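Local coordinates for protein putative 4-hydroxybenzoyl-CoA thioesterase (Geobacillus stearothermophilus, PDB 2OIW) that probably hydrolyses the thioester bond of acyl-CoA substrates, as a predicted hotdog-fold thioesterase related to 4-hydroxybenzoyl-CoA thioesterase, at residues Phe5-Pro11 and Gln70-Thr76; Val60-Met66 and Val97-Gly102; Ile88-Ile92 and His130-Pro134. All coordinates share one frame. Residues are numbered along the deposited sequence.

Overall arrangement
From the N terminus, the first strand runs straight into contact 1, where Phe5-Pro11 pairs with Gln70-Thr76 and so closes a loop holding both helices 27-34 and 36-42 and strand 53-62. Val60-Met66 leaves from inside that loop and returns to Val97-Gly102, so contact 2 crosses contact 1. Contact 3 opens at Ile88-Ile92, after contact 1 has closed but before contact 2 has; it crosses contact 2 and ends at the C-terminal His130-Pro134. Strand 85-94 is the common element: it hydrogen-bonds to strand 72-81 on one edge and strand 97-110 on the other, so contacts 1 and 2 are strand pairs of one curved antiparallel sheet, and contact 3 lays the C-terminal tail on it.

Contact 1: Phe5-Pro11 and Gln70-Thr76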
loop_
_atom_site.group_PDB
_atom_site.type_symbol
_atom_site.label_atom_id
_atom_site.label_comp_id
_atom_site.label_asym_id
_atom_site.label_seq_id
_atom_site.Cartn_x
_atom_site.Cartn_y
_atom_site.Cartn_z
ATOM N N PHE A 5 -0.734 18.908 -15.698
ATOM C CA PHE A 5 -1.318 17.608 -16.066
ATOM C C PHE A 5 -2.440 17.339 -15.102
ATOM O O PHE A 5 -2.354 17.739 -13.952
ATOM C CB PHE A 5 -0.306 16.465 -15.949
ATOM C CG PHE A 5 0.951 16.662 -16.754
ATOM C CD1 PHE A 5 0.965 16.414 -18.129
ATOM C CD2 PHE A 5 2.115 17.101 -16.144
ATOM C CE1 PHE A 5 2.111 16.588 -18.874
ATOM C CE2 PHE A 5 3.281 17.285 -16.889
ATOM C CZ PHE A 5 3.285 17.016 -18.241
ATOM N N THR A 6 -3.487 16.681 -15.585
ATOM C CA THR A 6 -4.710 16.386 -14.837
ATOM C C THR A 6 -4.973 14.867 -14.809
ATOM O O THR A 6 -5.042 14.233 -15.857
ATOM C CB THR A 6 -5.925 17.059 -15.506
ATOM O OG1 THR A 6 -5.775 18.469 -15.415
ATOM C CG2 THR A 6 -7.227 16.653 -14.800
ATOM N N THR A 7 -5.140 14.296 -13.618
ATOM C CA THR A 7 -5.241 12.854 -13.470
ATOM C C THR A 7 -6.409 12.608 -12.527
ATOM O O THR A 7 -6.325 12.928 -11.340
ATOM C CB THR A 7 -3.911 12.255 -12.873
ATOM O OG1 THR A 7 -2.791 12.681 -13.658
ATOM C CG2 THR A 7 -3.923 10.728 -12.862
ATOM N N VAL A 8 -7.495 12.066 -13.056
ATOM C CA VAL A 8 -8.660 11.648 -12.248
ATOM C C VAL A 8 -8.423 10.241 -11.687
ATOM O O VAL A 8 -8.029 9.325 -12.425
ATOM C CB VAL A 8 -10.017 11.672 -13.065
ATOM C CG1 VAL A 8 -11.206 11.383 -12.150
ATOM C CG2 VAL A 8 -10.226 13.026 -13.761
ATOM N N ILE A 9 -8.691 10.078 -10.388
ATOM C CA ILE A 9 -8.519 8.811 -9.695
ATOM C C ILE A 9 -9.769 8.474 -8.901
ATOM O O ILE A 9 -10.358 9.358 -8.259
ATOM C CB ILE A 9 -7.340 8.923 -8.724
ATOM C CG1 ILE A 9 -6.035 8.957 -9.522
ATOM C CG2 ILE A 9 -7.362 7.792 -7.710
ATOM C CD1 ILE A 9 -4.782 9.266 -8.734
ATOM N N THR A 10 -10.142 7.197 -8.910
ATOM C CA THR A 10 -11.208 6.661 -8.067
ATOM C C THR A 10 -10.609 6.085 -6.791
ATOM O O THR A 10 -9.885 5.104 -6.866
ATOM C CB THR A 10 -11.955 5.569 -8.834
ATOM O OG1 THR A 10 -12.534 6.153 -10.004
ATOM C CG2 THR A 10 -13.079 4.986 -8.029
ATOM N N PRO A 11 -10.891 6.707 -5.621
ATOM C CA PRO A 11 -10.404 6.171 -4.353
ATOM C C PRO A 11 -10.931 4.762 -4.073
ATOM O O PRO A 11 -12.008 4.379 -4.551
ATOM C CB PRO A 11 -10.904 7.182 -3.311
ATOM C CG PRO A 11 -11.105 8.449 -4.123
ATOM C CD PRO A 11 -11.587 8.004 -5.438
ATOM N N GLN A 70 -16.164 9.297 -3.844
ATOM C CA GLN A 70 -16.160 10.431 -4.760
ATOM C C GLN A 70 -14.784 10.443 -5.423
ATOM O O GLN A 70 -13.767 10.224 -4.749
ATOM C CB GLN A 70 -16.336 11.750 -3.993
ATOM C CG GLN A 70 -17.589 11.886 -3.135
ATOM C CD GLN A 70 -17.518 13.070 -2.156
ATOM O OE1 GLN A 70 -17.045 12.943 -1.012
ATOM N NE2 GLN A 70 -17.961 14.229 -2.620
ATOM N N ASP A 71 -14.733 10.723 -6.727
ATOM C CA ASP A 71 -13.443 10.809 -7.441
ATOM C C ASP A 71 -12.602 11.985 -6.936
ATOM O O ASP A 71 -13.116 12.908 -6.321
ATOM C CB ASP A 71 -13.662 10.895 -8.960
ATOM C CG ASP A 71 -14.029 9.544 -9.548
ATOM O OD1 ASP A 71 -13.932 8.521 -8.813
ATOM O OD2 ASP A 71 -14.393 9.499 -10.736
ATOM N N VAL A 72 -11.304 11.916 -7.173
ATOM C CA VAL A 72 -10.392 13.014 -6.844
ATOM C C VAL A 72 -9.625 13.327 -8.107
ATOM O O VAL A 72 -9.528 12.474 -9.003
ATOM C CB VAL A 72 -9.394 12.646 -5.726
ATOM C CG1 VAL A 72 -10.151 12.231 -4.446
ATOM C CG2 VAL A 72 -8.401 11.576 -6.190
ATOM N N THR A 73 -9.140 14.560 -8.195
ATOM C CA THR A 73 -8.340 14.999 -9.324
ATOM C C THR A 73 -7.019 15.533 -8.838
ATOM O O THR A 73 -6.970 16.416 -7.977
ATOM C CB THR A 73 -9.048 16.095 -10.147
ATOM O OG1 THR A 73 -10.361 15.639 -10.475
ATOM C CG2 THR A 73 -8.294 16.380 -11.420
ATOM N N VAL A 74 -5.960 14.987 -9.427
ATOM C CA VAL A 74 -4.592 15.414 -9.175
ATOM C C VAL A 74 -4.169 16.346 -10.285
ATOM O O VAL A 74 -4.289 16.013 -11.471
ATOM C CB VAL A 74 -3.652 14.192 -9.068
ATOM C CG1 VAL A 74 -2.241 14.612 -8.560
ATOM C CG2 VAL A 74 -4.302 13.133 -8.115
ATOM N N TYR A 75 -3.722 17.537 -9.883
ATOM C CA TYR A 75 -3.109 18.513 -10.780
ATOM C C TYR A 75 -1.630 18.563 -10.485
ATOM O O TYR A 75 -1.223 18.763 -9.339
ATOM C CB TYR A 75 -3.700 19.884 -10.556
ATOM C CG TYR A 75 -5.183 19.929 -10.799
ATOM C CD1 TYR A 75 -5.687 20.165 -12.089
ATOM C CD2 TYR A 75 -6.083 19.756 -9.758
ATOM C CE1 TYR A 75 -7.048 20.227 -12.326
ATOM C CE2 TYR A 75 -7.463 19.799 -9.994
ATOM C CZ TYR A 75 -7.923 20.045 -11.275
ATOM O OH TYR A 75 -9.257 20.084 -11.522
ATOM N N THR A 76 -0.831 18.428 -11.532
ATOM C CA THR A 76 0.605 18.283 -11.385
ATOM C C THR A 76 1.272 19.206 -12.384
ATOM O O THR A 76 1.003 19.130 -13.578
ATOM C CB THR A 76 1.038 16.817 -11.601
ATOM O OG1 THR A 76 0.260 15.951 -10.743
ATOM C CG2 THR A 76 2.535 16.665 -11.276
HETATM O O HOH W 1 -1.811 14.944 -12.592
#
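Backbone hydrogen bonds hold this contact together. Strand 5-9 runs antiparallel to strand 72-76, their axes 4.6 Å apart at closest approach and their directions at 158°. Three hydrogen-bonded pairs alternate with two non-hydrogen-bonded ones, and each of the three makes both of its bonds: Phe5 N to Thr76 O at 2.7 Å and Thr76 N to Phe5 O at 2.9 Å, then Thr7 N to Val74 O at 2.9 Å and Val74 N to Thr7 O at 2.8 Å, and last Ile9 N to Val72 O and Val72 N to Ile9 O, both 2.9 Å. Between them, CA-H...O contacts such as Thr6 CA to Val74 O (3.4 Å) close the gaps.

Polar side chains add to this. A water bonds Thr7 OG1 at 2.7 Å and donates to Thr76 OG1 at 3.0 Å; Val74 O lies 2.9 Å from the same water, which has more acceptors in reach than protons. Where the strand gives way to loop, Thr10 OG1 donates to Asp71 OD1 at 3.0 Å.

The apolar contacts gather on the face that carries Phe5, Thr7, Ile9, Val72, Val74 and Thr76. Ile9 CB meets Val72 CG2 at 3.8 Å, Ile9 CD1 meets Val74 CG2 at 3.9 Å, and Pro11 CG reaches Val72 CG1 at 3.9 Å. Trp30 of helix 27-34 packs on Ile9, Pro11 and Val72. Thr6, Val8, Thr73 and Tyr75 point to the opposite face, where Thr6 CG2 touches Thr73 CG2 at 3.6 Å.

An N-terminal strand added to an antiparallel sheet that wraps a central helix is characteristic of the hotdog fold.

Contact 2: Val60-Met66 and Val97-Gly102; sequences VDYVNQM and VVCAKG
This is an antiparallel strand pair of the hotdog sheet, beside a classic beta bulge that strand 97-110 makes with strand 85-94: strand 60-62 runs against strand 97-102, axes 4.6 Å apart and directions at 163°. Val60 faces Gly102 and Tyr62 faces Ala100 as non-hydrogen-bonded pairs. Between them Asp61 and Lys101 form the hydrogen-bonded pair, with Asp61 N to Lys101 O at 2.7 Å and Lys101 N to Asp61 O at 3.0 Å. Both strands are extended there, but Cys99 (phi/psi -114/-23) breaks the pattern: it and Ala100 both face Ile92, forming the bulge. Val63 (-92/-43) turns its chain, so that Cys99 O accepts from Val63 N (2.8 Å) and Asn64 N (3.0 Å). Asn64, chi1 m, sends ND2 to Val98 O at 3.0 Å. Val63 CG2 lies 3.8 Å from Lys101 CE. Asp61 OD1 makes a salt bridge with Arg57 of a third subunit, and Val60 and Asp61 pair with a strand of that subunit, carrying the sheet across the interface. The buried selenomethionine Met66 (chi1 m, chi2 t, chi3 m) packs its side chain on strand 97-102, its CE 4.3 Å from Ala100 CB and its CG 3.4 Å from Cys99 CB.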
loop_
_atom_site.group_PDB
_atom_site.type_symbol
_atom_site.label_atom_id
_atom_site.label_comp_id
_atom_site.label_asym_id
_atom_site.label_seq_id
_atom_site.Cartn_x
_atom_site.Cartn_y
_atom_site.Cartn_z
ATOM N N VAL A 60 3.976 17.917 1.919
ATOM C CA VAL A 60 2.532 17.825 1.675
ATOM C C VAL A 60 1.840 18.594 2.778
ATOM O O VAL A 60 2.212 18.442 3.958
ATOM C CB VAL A 60 2.035 16.354 1.655
ATOM C CG1 VAL A 60 0.518 16.285 1.583
ATOM C CG2 VAL A 60 2.674 15.547 0.513
ATOM N N ASP A 61 0.903 19.451 2.384
ATOM C CA ASP A 61 -0.020 20.095 3.316
ATOM C C ASP A 61 -1.371 19.402 3.174
ATOM O O ASP A 61 -1.902 19.296 2.070
ATOM C CB ASP A 61 -0.180 21.611 3.042
ATOM C CG ASP A 61 1.047 22.447 3.480
ATOM O OD1 ASP A 61 1.814 22.074 4.408
ATOM O OD2 ASP A 61 1.224 23.543 2.925
ATOM N N TYR A 62 -1.910 18.922 4.293
ATOM C CA TYR A 62 -3.201 18.238 4.319
ATOM C C TYR A 62 -4.245 19.277 4.700
ATOM O O TYR A 62 -4.335 19.657 5.859
ATOM C CB TYR A 62 -3.153 17.071 5.319
ATOM C CG TYR A 62 -2.195 15.949 4.886
ATOM C CD1 TYR A 62 -2.650 14.885 4.073
ATOM C CD2 TYR A 62 -0.851 15.947 5.285
ATOM C CE1 TYR A 62 -1.782 13.850 3.670
ATOM C CE2 TYR A 62 0.018 14.920 4.898
ATOM C CZ TYR A 62 -0.465 13.878 4.081
ATOM O OH TYR A 62 0.374 12.873 3.671
ATOM N N VAL A 63 -4.986 19.772 3.711
ATOM C CA VAL A 63 -5.825 20.972 3.877
ATOM C C VAL A 63 -7.238 20.558 4.291
ATOM O O VAL A 63 -7.856 21.139 5.172
ATOM C CB VAL A 63 -5.843 21.793 2.521
ATOM C CG1 VAL A 63 -6.694 23.055 2.608
ATOM C CG2 VAL A 63 -4.410 22.156 2.067
ATOM N N ASN A 64 -7.763 19.529 3.646
ATOM C CA ASN A 64 -9.120 19.064 3.933
ATOM C C ASN A 64 -9.138 17.563 3.817
ATOM O O ASN A 64 -8.423 17.019 3.016
ATOM C CB ASN A 64 -10.106 19.656 2.921
ATOM C CG ASN A 64 -10.422 21.116 3.195
ATOM O OD1 ASN A 64 -10.913 21.459 4.267
ATOM N ND2 ASN A 64 -10.150 21.993 2.213
ATOM N N GLN A 65 -9.974 16.885 4.578
ATOM C CA GLN A 65 -10.013 15.433 4.477
ATOM C C GLN A 65 -10.698 14.989 3.191
ATOM O O GLN A 65 -11.547 15.700 2.614
ATOM C CB GLN A 65 -10.717 14.818 5.681
ATOM C CG GLN A 65 -10.051 15.141 7.023
ATOM C CD GLN A 65 -8.720 14.413 7.260
ATOM O OE1 GLN A 65 -8.261 13.616 6.436
ATOM N NE2 GLN A 65 -8.100 14.691 8.400
HETATM N N MSE A 66 -10.310 13.813 2.735
HETATM C CA MSE A 66 -10.961 13.234 1.585
HETATM C C MSE A 66 -11.614 11.906 1.944
HETATM O O MSE A 66 -11.321 11.310 2.988
HETATM C CB MSE A 66 -9.969 13.096 0.433
HETATM C CG MSE A 66 -9.624 14.441 -0.207
HETATM SE SE MSE A 66 -8.190 14.237 -1.553
HETATM C CE MSE A 66 -6.670 14.026 -0.279
ATOM N N VAL A 97 -12.874 21.086 -4.320
ATOM C CA VAL A 97 -12.201 21.770 -3.205
ATOM C C VAL A 97 -10.746 21.235 -3.137
ATOM O O VAL A 97 -10.523 20.023 -3.279
ATOM C CB VAL A 97 -12.954 21.490 -1.841
ATOM C CG1 VAL A 97 -12.225 22.091 -0.645
ATOM C CG2 VAL A 97 -14.392 22.030 -1.856
ATOM N N VAL A 98 -9.766 22.121 -2.950
ATOM C CA VAL A 98 -8.385 21.669 -2.757
ATOM C C VAL A 98 -8.285 20.987 -1.388
ATOM O O VAL A 98 -8.687 21.554 -0.376
ATOM C CB VAL A 98 -7.342 22.811 -2.907
ATOM C CG1 VAL A 98 -7.546 23.883 -1.884
ATOM C CG2 VAL A 98 -5.905 22.299 -2.798
ATOM N N CYS A 99 -7.796 19.755 -1.377
ATOM C CA CYS A 99 -7.704 19.011 -0.139
ATOM C C CYS A 99 -6.274 18.737 0.267
ATOM O O CYS A 99 -6.030 18.465 1.427
ATOM C CB CYS A 99 -8.492 17.698 -0.232
ATOM S SG CYS A 99 -10.277 17.965 -0.424
ATOM N N ALA A 100 -5.348 18.752 -0.691
ATOM C CA ALA A 100 -3.931 18.496 -0.415
ATOM C C ALA A 100 -3.075 19.270 -1.381
ATOM O O ALA A 100 -3.416 19.368 -2.562
ATOM C CB ALA A 100 -3.606 17.010 -0.524
ATOM N N LYS A 101 -1.997 19.865 -0.868
ATOM C CA LYS A 101 -1.053 20.604 -1.696
ATOM C C LYS A 101 0.320 20.025 -1.442
ATOM O O LYS A 101 0.658 19.744 -0.294
ATOM C CB LYS A 101 -1.060 22.077 -1.329
ATOM C CG LYS A 101 -2.420 22.747 -1.495
ATOM C CD LYS A 101 -2.329 24.247 -1.224
ATOM C CE LYS A 101 -2.041 24.541 0.241
ATOM N NZ LYS A 101 -2.446 25.930 0.623
ATOM N N GLY A 102 1.115 19.847 -2.497
ATOM C CA GLY A 102 2.394 19.189 -2.356
ATOM C C GLY A 102 3.446 19.855 -3.204
ATOM O O GLY A 102 3.151 20.522 -4.203
#

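Contact 3: Ile88-Ile92 and His130-Pro134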
loop_
_atom_site.group_PDB
_atom_site.type_symbol
_atom_site.label_atom_id
_atom_site.label_comp_id
_atom_site.label_asym_id
_atom_site.label_seq_id
_atom_site.Cartn_x
_atom_site.Cartn_y
_atom_site.Cartn_z
ATOM N N ILE A 88 8.366 19.938 -8.620
ATOM C CA ILE A 88 6.991 19.787 -8.997
ATOM C C ILE A 88 6.081 20.457 -7.968
ATOM O O ILE A 88 6.290 20.318 -6.758
ATOM C CB ILE A 88 6.675 18.291 -9.058
ATOM C CG1 ILE A 88 7.423 17.615 -10.226
ATOM C CG2 ILE A 88 5.187 18.037 -9.072
ATOM C CD1 ILE A 88 7.432 16.103 -10.104
ATOM N N TYR A 89 5.074 21.180 -8.450
ATOM C CA TYR A 89 3.996 21.628 -7.598
ATOM C C TYR A 89 2.751 20.791 -7.929
ATOM O O TYR A 89 2.482 20.536 -9.097
ATOM C CB TYR A 89 3.721 23.139 -7.742
ATOM C CG TYR A 89 2.598 23.570 -6.841
ATOM C CD1 TYR A 89 2.787 23.664 -5.470
ATOM C CD2 TYR A 89 1.326 23.816 -7.355
ATOM C CE1 TYR A 89 1.742 24.023 -4.626
ATOM C CE2 TYR A 89 0.295 24.164 -6.539
ATOM C CZ TYR A 89 0.499 24.271 -5.178
ATOM O OH TYR A 89 -0.551 24.618 -4.366
ATOM N N GLU A 90 1.999 20.370 -6.921
ATOM C CA GLU A 90 0.881 19.442 -7.150
ATOM C C GLU A 90 -0.236 19.645 -6.137
ATOM O O GLU A 90 0.015 20.060 -4.981
ATOM C CB GLU A 90 1.386 17.976 -7.155
ATOM C CG GLU A 90 2.349 17.676 -5.987
ATOM C CD GLU A 90 3.428 16.637 -6.288
ATOM O OE1 GLU A 90 3.346 15.921 -7.330
ATOM O OE2 GLU A 90 4.369 16.531 -5.444
ATOM N N GLU A 91 -1.467 19.362 -6.561
ATOM C CA GLU A 91 -2.626 19.526 -5.692
ATOM C C GLU A 91 -3.590 18.369 -5.911
ATOM O O GLU A 91 -3.675 17.837 -7.010
ATOM C CB GLU A 91 -3.361 20.838 -6.009
ATOM C CG GLU A 91 -2.655 22.082 -5.583
ATOM C CD GLU A 91 -3.467 23.330 -5.829
ATOM O OE1 GLU A 91 -4.574 23.223 -6.421
ATOM O OE2 GLU A 91 -2.984 24.427 -5.452
ATOM N N ILE A 92 -4.297 17.976 -4.860
ATOM C CA ILE A 92 -5.402 17.026 -5.011
ATOM C C ILE A 92 -6.702 17.693 -4.598
ATOM O O ILE A 92 -6.774 18.310 -3.534
ATOM C CB ILE A 92 -5.175 15.722 -4.209
ATOM C CG1 ILE A 92 -3.845 15.082 -4.594
ATOM C CG2 ILE A 92 -6.283 14.739 -4.483
ATOM C CD1 ILE A 92 -3.508 13.895 -3.756
ATOM N N HIS A 130 4.475 22.937 -19.336
ATOM C CA HIS A 130 3.653 22.479 -18.210
ATOM C C HIS A 130 4.046 23.180 -16.904
ATOM O O HIS A 130 3.953 22.605 -15.828
ATOM C CB HIS A 130 3.692 20.951 -18.064
ATOM C CG HIS A 130 3.246 20.212 -19.288
ATOM N ND1 HIS A 130 1.938 20.202 -19.717
ATOM C CD2 HIS A 130 3.937 19.460 -20.176
ATOM C CE1 HIS A 130 1.842 19.479 -20.819
ATOM N NE2 HIS A 130 3.041 19.017 -21.119
ATOM N N VAL A 131 4.475 24.437 -17.004
ATOM C CA VAL A 131 4.889 25.191 -15.821
ATOM C C VAL A 131 3.658 25.697 -15.043
ATOM O O VAL A 131 2.697 26.212 -15.635
ATOM C CB VAL A 131 5.861 26.337 -16.191
ATOM C CG1 VAL A 131 6.145 27.233 -14.997
ATOM C CG2 VAL A 131 7.151 25.755 -16.721
ATOM N N TRP A 132 3.699 25.518 -13.722
ATOM C CA TRP A 132 2.630 25.942 -12.824
ATOM C C TRP A 132 3.255 26.492 -11.549
ATOM O O TRP A 132 3.902 25.748 -10.779
ATOM C CB TRP A 132 1.693 24.771 -12.505
ATOM C CG TRP A 132 0.516 25.077 -11.592
ATOM C CD1 TRP A 132 -0.088 26.298 -11.381
ATOM C CD2 TRP A 132 -0.223 24.125 -10.811
ATOM N NE1 TRP A 132 -1.138 26.161 -10.494
ATOM C CE2 TRP A 132 -1.247 24.839 -10.136
ATOM C CE3 TRP A 132 -0.114 22.742 -10.606
ATOM C CZ2 TRP A 132 -2.155 24.209 -9.270
ATOM C CZ3 TRP A 132 -1.015 22.118 -9.742
ATOM C CH2 TRP A 132 -2.021 22.853 -9.087
ATOM N N GLN A 133 3.072 27.801 -11.355
ATOM C CA GLN A 133 3.650 28.522 -10.233
ATOM C C GLN A 133 2.561 29.308 -9.504
ATOM O O GLN A 133 2.142 30.368 -9.971
ATOM C CB GLN A 133 4.794 29.421 -10.720
ATOM C CG GLN A 133 6.006 28.613 -11.169
ATOM C CD GLN A 133 6.927 29.366 -12.106
ATOM O OE1 GLN A 133 6.539 30.358 -12.728
ATOM N NE2 GLN A 133 8.158 28.877 -12.227
ATOM N N PRO A 134 2.096 28.777 -8.352
ATOM C CA PRO A 134 0.873 29.275 -7.720
ATOM C C PRO A 134 1.075 30.559 -6.911
ATOM O O PRO A 134 0.139 31.368 -6.790
ATOM C CB PRO A 134 0.456 28.111 -6.815
ATOM C CG PRO A 134 1.768 27.472 -6.421
ATOM C CD PRO A 134 2.710 27.675 -7.584
#
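Beyond helix 121-128 the irregular tail runs along the sheet face carrying Tyr89 and Glu91; Glu90 and Ile92 turn to the other, against helix 27-34, the central helix of the hotdog fold. His130 and Val131 do not reach strand 88-92. His130 is held instead at the N-terminal end of the model, with ND1 hydrogen-bonded to Ala3 O and its ring meeting that of Phe5.

Trp132 brings the tail down onto the strand. With chi1 at -179° (t), its indole reaches Tyr89, Glu90 and Glu91. The edge of the Tyr89 ring points into the face of the six-membered ring of Trp132, a T-shaped pair with centroids 4.8 Å apart and planes at 77°; the closest atoms are Tyr89 CE2 and Trp132 CZ2 at 3.7 Å. At the outer corner of the indole, Trp132 CH2 comes within 3.6 Å of Glu91 CD, while Trp132 CZ3 sits 4.2 Å from Glu90 CA. Tyr75 of the adjoining strand 72-81 also touches the indole.

Gln133 turns its CA-to-CB bond away from the strand, and its NE2 bonds to Glu79 O. Pro134, the last residue modelled, comes back to the same tyrosine: its CG lies 3.6 Å from the centroid of the Tyr89 ring and only 10° off the ring normal, a CH-pi contact over the face.

Tyr89 therefore meets Trp132 with its edge and Pro134 with its face, while its OH donates to Glu91 OE2 at 2.7 Å and Glu91 OE1 bonds His93 NE2. The C-terminal tail is held on strand 88-92 by aromatic and van der Waals contact.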